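Local coordinates for protein beta-glycosidase (Bacteroides caccae, PDB 6T2R) that probably hydrolyses internal beta-galactosidic linkages of mucin O-glycans as an endo-acting family 16 glycoside hydrolase of the gut microbiota, at residues V32-F37 and W257-Q262; V112-H117 and N188-D193. All blocks are in the same frame, centred on the assembly; numbering follows the deposited sequence.

Contact 1. Residues V32-F37 and W257-Q262; sequences VWEDNF and WVRHYQ. With SO4 (sulfate ion), chain B.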
loop_
_atom_site.group_PDB
_atom_site.type_symbol
_atom_site.label_atom_id
_atom_site.label_comp_id
_atom_site.label_asym_id
_atom_site.label_seq_id
_atom_site.Cartn_x
_atom_site.Cartn_y
_atom_site.Cartn_z
ATOM N N VAL A 32 11.337 -6.649 12.954
ATOM C CA VAL A 32 10.876 -8.069 13.093
ATOM C C VAL A 32 10.910 -8.732 11.700
ATOM O O VAL A 32 10.996 -9.961 11.655
ATOM C CB VAL A 32 9.469 -8.193 13.722
ATOM C CG1 VAL A 32 9.440 -7.685 15.166
ATOM C CG2 VAL A 32 8.370 -7.515 12.872
ATOM N N TRP A 33 10.864 -7.961 10.601
ATOM C CA TRP A 33 10.867 -8.514 9.224
ATOM C C TRP A 33 11.225 -7.433 8.206
ATOM O O TRP A 33 10.839 -6.263 8.405
ATOM C CB TRP A 33 9.511 -9.153 8.931
ATOM C CG TRP A 33 9.445 -9.744 7.562
ATOM C CD1 TRP A 33 9.885 -10.980 7.177
ATOM C CD2 TRP A 33 8.965 -9.110 6.367
ATOM N NE1 TRP A 33 9.694 -11.163 5.825
ATOM C CE2 TRP A 33 9.142 -10.029 5.299
ATOM C CE3 TRP A 33 8.428 -7.859 6.083
ATOM C CZ2 TRP A 33 8.737 -9.750 3.997
ATOM C CZ3 TRP A 33 8.024 -7.587 4.801
ATOM C CH2 TRP A 33 8.185 -8.510 3.767
ATOM N N GLU A 34 11.979 -7.811 7.174
ATOM C CA GLU A 34 12.274 -6.924 6.046
ATOM C C GLU A 34 12.353 -7.728 4.742
ATOM O O GLU A 34 12.634 -8.917 4.755
ATOM C CB GLU A 34 13.544 -6.123 6.343
ATOM C CG GLU A 34 14.842 -6.906 6.192
ATOM C CD GLU A 34 16.078 -6.102 6.561
ATOM O OE1 GLU A 34 16.116 -4.886 6.295
ATOM O OE2 GLU A 34 16.967 -6.688 7.159
ATOM N N ASP A 35 12.135 -7.039 3.639
ATOM C CA ASP A 35 12.469 -7.541 2.293
ATOM C C ASP A 35 13.258 -6.449 1.556
ATOM O O ASP A 35 12.696 -5.358 1.369
ATOM C CB ASP A 35 11.192 -7.961 1.583
ATOM C CG ASP A 35 11.485 -8.783 0.351
ATOM O OD1 ASP A 35 12.629 -8.684 -0.110
ATOM O OD2 ASP A 35 10.559 -9.512 -0.123
ATOM N N ASN A 36 14.500 -6.747 1.141
ATOM C CA ASN A 36 15.377 -5.825 0.368
ATOM C C ASN A 36 15.356 -6.140 -1.122
ATOM O O ASN A 36 16.177 -5.525 -1.850
ATOM C CB ASN A 36 16.819 -5.847 0.860
ATOM C CG ASN A 36 16.926 -5.042 2.129
ATOM O OD1 ASN A 36 16.592 -3.857 2.148
ATOM N ND2 ASN A 36 17.320 -5.702 3.198
ATOM N N PHE A 37 14.462 -7.036 -1.557
ATOM C CA PHE A 37 14.299 -7.416 -2.990
ATOM C C PHE A 37 15.664 -7.828 -3.590
ATOM O O PHE A 37 16.081 -7.312 -4.626
ATOM C CB PHE A 37 13.609 -6.257 -3.713
ATOM C CG PHE A 37 12.235 -5.980 -3.161
ATOM C CD1 PHE A 37 11.258 -6.955 -3.181
ATOM C CD2 PHE A 37 11.939 -4.761 -2.574
ATOM C CE1 PHE A 37 10.010 -6.716 -2.625
ATOM C CE2 PHE A 37 10.687 -4.517 -2.037
ATOM C CZ PHE A 37 9.723 -5.498 -2.055
ATOM N N TRP A 257 12.773 -1.329 -0.514
ATOM C CA TRP A 257 12.529 -2.295 0.601
ATOM C C TRP A 257 11.172 -2.096 1.276
ATOM O O TRP A 257 10.543 -1.028 1.144
ATOM C CB TRP A 257 13.652 -2.299 1.677
ATOM C CG TRP A 257 14.100 -0.957 2.204
ATOM C CD1 TRP A 257 15.294 -0.342 1.924
ATOM C CD2 TRP A 257 13.428 -0.075 3.135
ATOM N NE1 TRP A 257 15.376 0.865 2.566
ATOM C CE2 TRP A 257 14.264 1.047 3.330
ATOM C CE3 TRP A 257 12.192 -0.097 3.797
ATOM C CZ2 TRP A 257 13.911 2.120 4.149
ATOM C CZ3 TRP A 257 11.833 0.972 4.593
ATOM C CH2 TRP A 257 12.692 2.046 4.795
ATOM N N VAL A 258 10.793 -3.120 2.039
ATOM C CA VAL A 258 9.671 -3.087 3.002
ATOM C C VAL A 258 10.269 -3.422 4.344
ATOM O O VAL A 258 10.988 -4.432 4.403
ATOM C CB VAL A 258 8.576 -4.100 2.650
ATOM C CG1 VAL A 258 7.422 -4.026 3.636
ATOM C CG2 VAL A 258 8.091 -3.906 1.226
ATOM N N ARG A 259 9.937 -2.642 5.374
ATOM C CA ARG A 259 10.379 -2.953 6.761
ATOM C C ARG A 259 9.173 -2.944 7.682
ATOM O O ARG A 259 8.289 -2.111 7.524
ATOM C CB ARG A 259 11.482 -2.017 7.266
ATOM C CG ARG A 259 12.816 -2.241 6.564
ATOM C CD ARG A 259 13.699 -1.022 6.766
ATOM N NE ARG A 259 15.011 -1.183 6.167
ATOM C CZ ARG A 259 15.907 -0.223 6.124
ATOM N NH1 ARG A 259 15.659 0.948 6.676
ATOM N NH2 ARG A 259 17.056 -0.425 5.539
ATOM N N HIS A 260 9.168 -3.910 8.589
ATOM C CA HIS A 260 8.120 -4.101 9.598
ATOM C C HIS A 260 8.801 -4.045 10.951
ATOM O O HIS A 260 9.728 -4.818 11.163
ATOM C CB HIS A 260 7.371 -5.399 9.302
ATOM C CG HIS A 260 6.202 -5.612 10.177
ATOM N ND1 HIS A 260 5.423 -4.587 10.570
ATOM C CD2 HIS A 260 5.705 -6.735 10.731
ATOM C CE1 HIS A 260 4.454 -5.052 11.325
ATOM N NE2 HIS A 260 4.616 -6.378 11.450
ATOM N N TYR A 261 8.380 -3.107 11.795
ATOM C CA TYR A 261 8.853 -2.965 13.187
ATOM C C TYR A 261 7.707 -3.247 14.165
ATOM O O TYR A 261 6.500 -3.081 13.805
ATOM C CB TYR A 261 9.398 -1.558 13.385
ATOM C CG TYR A 261 10.548 -1.155 12.498
ATOM C CD1 TYR A 261 10.358 -0.631 11.222
ATOM C CD2 TYR A 261 11.846 -1.222 12.983
ATOM C CE1 TYR A 261 11.429 -0.217 10.438
ATOM C CE2 TYR A 261 12.928 -0.828 12.205
ATOM C CZ TYR A 261 12.724 -0.315 10.937
ATOM O OH TYR A 261 13.824 0.098 10.240
ATOM N N GLN A 262 8.082 -3.611 15.392
ATOM C CA GLN A 262 7.166 -3.667 16.550
ATOM C C GLN A 262 7.795 -2.861 17.686
ATOM O O GLN A 262 9.027 -2.912 17.845
ATOM C CB GLN A 262 6.928 -5.106 17.006
ATOM C CG GLN A 262 6.170 -5.958 16.016
ATOM C CD GLN A 262 4.721 -5.574 15.905
ATOM O OE1 GLN A 262 4.274 -4.609 16.526
ATOM N NE2 GLN A 262 4.010 -6.299 15.053
HETATM S S SO4 B . 4.391 -9.538 12.950
HETATM O O1 SO4 B . 3.536 -8.553 12.291
HETATM O O2 SO4 B . 5.505 -9.876 12.081
HETATM O O3 SO4 B . 3.621 -10.714 13.205
HETATM O O4 SO4 B . 4.911 -8.976 14.172
#
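A classic beta bulge marks one end of this antiparallel strand pair, where Val32 and Trp33 both face His260. Val32 N donates to His260 O at 3.0 Å, while Trp33 N reaches the same oxygen only weakly, at 3.4 Å; His260 N answers with a bond to Trp33 O. Further on, Asp35 and Val258 exchange two backbone hydrogen bonds. Strand 29-35 pairs here with strand 251-263, whose other neighbour in this region is strand 108-116, within the antiparallel beta-sandwich (jelly roll) of glycoside hydrolase family 16. On one face of the pair, Trp33 sets CZ3, at its ring edge, 3.8 Å from Val258 CG1, and Phe37 CZ touches the other branch, CG2, of the same valine. Asp35 OD1 accepts Phe37 N in an Asx turn as the strand gives way to loop. On the opposite face Glu34 and Arg259 run side by side, their end groups turned 58° apart; the salt bridge from Glu34 OE1 to Arg259 NE is long, 3.9 Å, and the guanidinium lies over the face of the Trp257 ring. Beyond the bulge, His260 NE2 donates a hydrogen bond to O1 (2.6 Å) of a sulfate ion, probably from the crystallisation liquor. Gln262 bends at chi2 (-71°), and its NE2 hydrogen-bonds sulfate O4 at 3.0 Å and also His106 O; His106 N holds the sulfate too.

Contact 2. Residues V112-H117 and N188-D193; sequences VRARLH and NVYGVD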
loop_
_atom_site.group_PDB
_atom_site.type_symbol
_atom_site.label_atom_id
_atom_site.label_comp_id
_atom_site.label_asym_id
_atom_site.label_seq_id
_atom_site.Cartn_x
_atom_site.Cartn_y
_atom_site.Cartn_z
ATOM N N VAL A 112 7.677 1.372 3.562
ATOM C CA VAL A 112 8.112 0.985 2.195
ATOM C C VAL A 112 8.884 2.163 1.620
ATOM O O VAL A 112 8.337 3.321 1.629
ATOM C CB VAL A 112 6.907 0.586 1.319
ATOM C CG1 VAL A 112 7.332 0.199 -0.092
ATOM C CG2 VAL A 112 6.117 -0.536 1.966
ATOM N N ARG A 113 10.062 1.883 1.078
ATOM C CA ARG A 113 10.899 2.932 0.449
ATOM C C ARG A 113 10.814 2.749 -1.070
ATOM O O ARG A 113 11.132 1.637 -1.589
ATOM C CB ARG A 113 12.317 2.900 1.033
ATOM C CG ARG A 113 13.241 3.903 0.355
ATOM C CD ARG A 113 14.623 3.931 0.972
ATOM N NE ARG A 113 15.323 5.171 0.655
ATOM C CZ ARG A 113 16.335 5.278 -0.212
ATOM N NH1 ARG A 113 16.752 4.233 -0.906
ATOM N NH2 ARG A 113 16.881 6.453 -0.431
ATOM N N ALA A 114 10.391 3.796 -1.772
ATOM C CA ALA A 114 9.997 3.711 -3.189
ATOM C C ALA A 114 10.310 5.027 -3.864
ATOM O O ALA A 114 10.159 6.106 -3.215
ATOM C CB ALA A 114 8.518 3.407 -3.317
ATOM N N ARG A 115 10.660 4.922 -5.145
ATOM C CA ARG A 115 10.847 6.076 -6.045
ATOM C C ARG A 115 9.758 5.994 -7.116
ATOM O O ARG A 115 9.604 4.926 -7.691
ATOM C CB ARG A 115 12.276 6.068 -6.589
ATOM C CG ARG A 115 12.546 7.192 -7.587
ATOM C CD ARG A 115 14.021 7.553 -7.755
ATOM N NE ARG A 115 14.715 6.403 -8.273
ATOM C CZ ARG A 115 16.015 6.147 -8.150
ATOM N NH1 ARG A 115 16.818 6.957 -7.496
ATOM N NH2 ARG A 115 16.503 5.028 -8.638
ATOM N N LEU A 116 9.047 7.094 -7.360
ATOM C CA LEU A 116 7.901 7.172 -8.304
ATOM C C LEU A 116 8.312 7.999 -9.514
ATOM O O LEU A 116 9.270 8.772 -9.360
ATOM C CB LEU A 116 6.704 7.813 -7.587
ATOM C CG LEU A 116 6.291 7.134 -6.281
ATOM C CD1 LEU A 116 5.046 7.763 -5.688
ATOM C CD2 LEU A 116 6.068 5.634 -6.485
ATOM N N HIS A 117 7.531 7.876 -10.598
ATOM C CA HIS A 117 7.711 8.569 -11.903
ATOM C C HIS A 117 6.361 9.119 -12.387
ATOM O O HIS A 117 5.432 8.329 -12.518
ATOM C CB HIS A 117 8.375 7.623 -12.915
ATOM C CG HIS A 117 9.695 7.105 -12.448
ATOM N ND1 HIS A 117 10.889 7.764 -12.721
ATOM C CD2 HIS A 117 10.010 6.042 -11.676
ATOM C CE1 HIS A 117 11.880 7.135 -12.119
ATOM N NE2 HIS A 117 11.371 6.059 -11.473
ATOM N N ASN A 188 11.322 7.980 -1.255
ATOM C CA ASN A 188 10.661 8.490 -0.041
ATOM C C ASN A 188 10.256 7.258 0.748
ATOM O O ASN A 188 10.051 6.189 0.132
ATOM C CB ASN A 188 9.490 9.372 -0.415
ATOM C CG ASN A 188 9.884 10.583 -1.236
ATOM O OD1 ASN A 188 10.188 11.618 -0.674
ATOM N ND2 ASN A 188 9.800 10.493 -2.561
ATOM N N VAL A 189 10.119 7.398 2.052
ATOM C CA VAL A 189 9.686 6.284 2.945
ATOM C C VAL A 189 8.236 6.524 3.394
ATOM O O VAL A 189 8.017 7.454 4.187
ATOM C CB VAL A 189 10.624 6.148 4.150
ATOM C CG1 VAL A 189 10.207 4.968 5.034
ATOM C CG2 VAL A 189 12.077 6.003 3.692
ATOM N N TYR A 190 7.307 5.690 2.925
ATOM C CA TYR A 190 5.868 5.720 3.283
ATOM C C TYR A 190 5.629 4.760 4.438
ATOM O O TYR A 190 6.042 3.582 4.335
ATOM C CB TYR A 190 5.031 5.445 2.029
ATOM C CG TYR A 190 5.391 6.370 0.887
ATOM C CD1 TYR A 190 4.898 7.660 0.843
ATOM C CD2 TYR A 190 6.295 5.989 -0.098
ATOM C CE1 TYR A 190 5.246 8.530 -0.173
ATOM C CE2 TYR A 190 6.658 6.842 -1.125
ATOM C CZ TYR A 190 6.118 8.113 -1.166
ATOM O OH TYR A 190 6.449 8.968 -2.180
ATOM N N GLY A 191 5.013 5.259 5.511
ATOM C CA GLY A 191 4.812 4.490 6.751
ATOM C C GLY A 191 3.457 4.724 7.418
ATOM O O GLY A 191 2.833 5.806 7.233
ATOM N N VAL A 192 2.970 3.700 8.110
ATOM C CA VAL A 192 1.804 3.771 9.021
ATOM C C VAL A 192 2.200 3.011 10.283
ATOM O O VAL A 192 2.911 1.973 10.133
ATOM C CB VAL A 192 0.526 3.217 8.368
ATOM C CG1 VAL A 192 0.577 1.688 8.141
ATOM C CG2 VAL A 192 -0.716 3.637 9.166
ATOM N N ASP A 193 1.796 3.528 11.438
ATOM C CA ASP A 193 1.922 2.856 12.754
ATOM C C ASP A 193 0.522 2.464 13.224
ATOM O O ASP A 193 -0.410 3.365 13.198
ATOM C CB ASP A 193 2.588 3.775 13.781
ATOM C CG ASP A 193 3.999 4.229 13.419
ATOM O OD1 ASP A 193 4.619 3.617 12.487
ATOM O OD2 ASP A 193 4.476 5.196 14.071
HETATM O O HOH W 1 8.468 8.149 -3.620
#
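Tyr190 lays its ring alongside the backbone of 112-114, with CD2 3.8 Å from Val112 O and the carbonyl oxygen of Ala114 near the ring plane at the CE2 edge. Its CG stands anti to the carbonyl carbon (chi1 -53°), which carries the ring along the neighbouring strand as far as Leu116. The leucine comes from the opposite direction, and its CD1 meets Tyr190 OH at 4.0 Å. A water in the plane of the tyrosine ring, at its edge, draws three groups together: its O donates to Ala114 O at 2.7 Å, accepts from Asn188 ND2, and is hydrogen-bonded to Tyr190 OH at 2.6 Å. The amide of Asn188 is gripped further by Asn183 O at ND2 and by Asn204 at OD1. Beneath these side chains runs the antiparallel pairing of strands 108-116 and 187-195, part of the beta-sandwich of family 16 glycoside hydrolases. Val112 with Tyr190 and Ala114 with Asn188 are its hydrogen-bonded pairs, and the short segments diverge from strict antiparallel by twisting to 142°. Between them, Arg113 and Val189 form the non-hydrogen-bonded pair on the other face. Their side chains cross at a slant: Val189 CG2 rests 4.1 Å from both CB and CG of Arg113. The arginine runs extended from CG to NE, chi1 176°, and its NH1 makes a salt bridge with Asp256. Trp257 packs against both Arg113 and Val189 on that face.

How the contacts relate
The two contacts share a sheet and meet through strand 251-263, which pairs with strand 29-35 in contact 1 and with strand 108-116 of contact 2. Trp257 O lies 3.0 Å from Arg113 N, a probable hydrogen bond, and on opposite faces Trp257 CH2 packs on Val189 CG1 and Val258 CG2 on Val112 CG2. Contact 2, nested in sequence inside the loop closed by contact 1, is the more central and buried, and meets its buried polar atoms by hydrogen bonds and a water. Contact 1, nearer the surface, buries more area between its segments, yet its register is irregular and it adds ionic contacts where the pair is partly exposed.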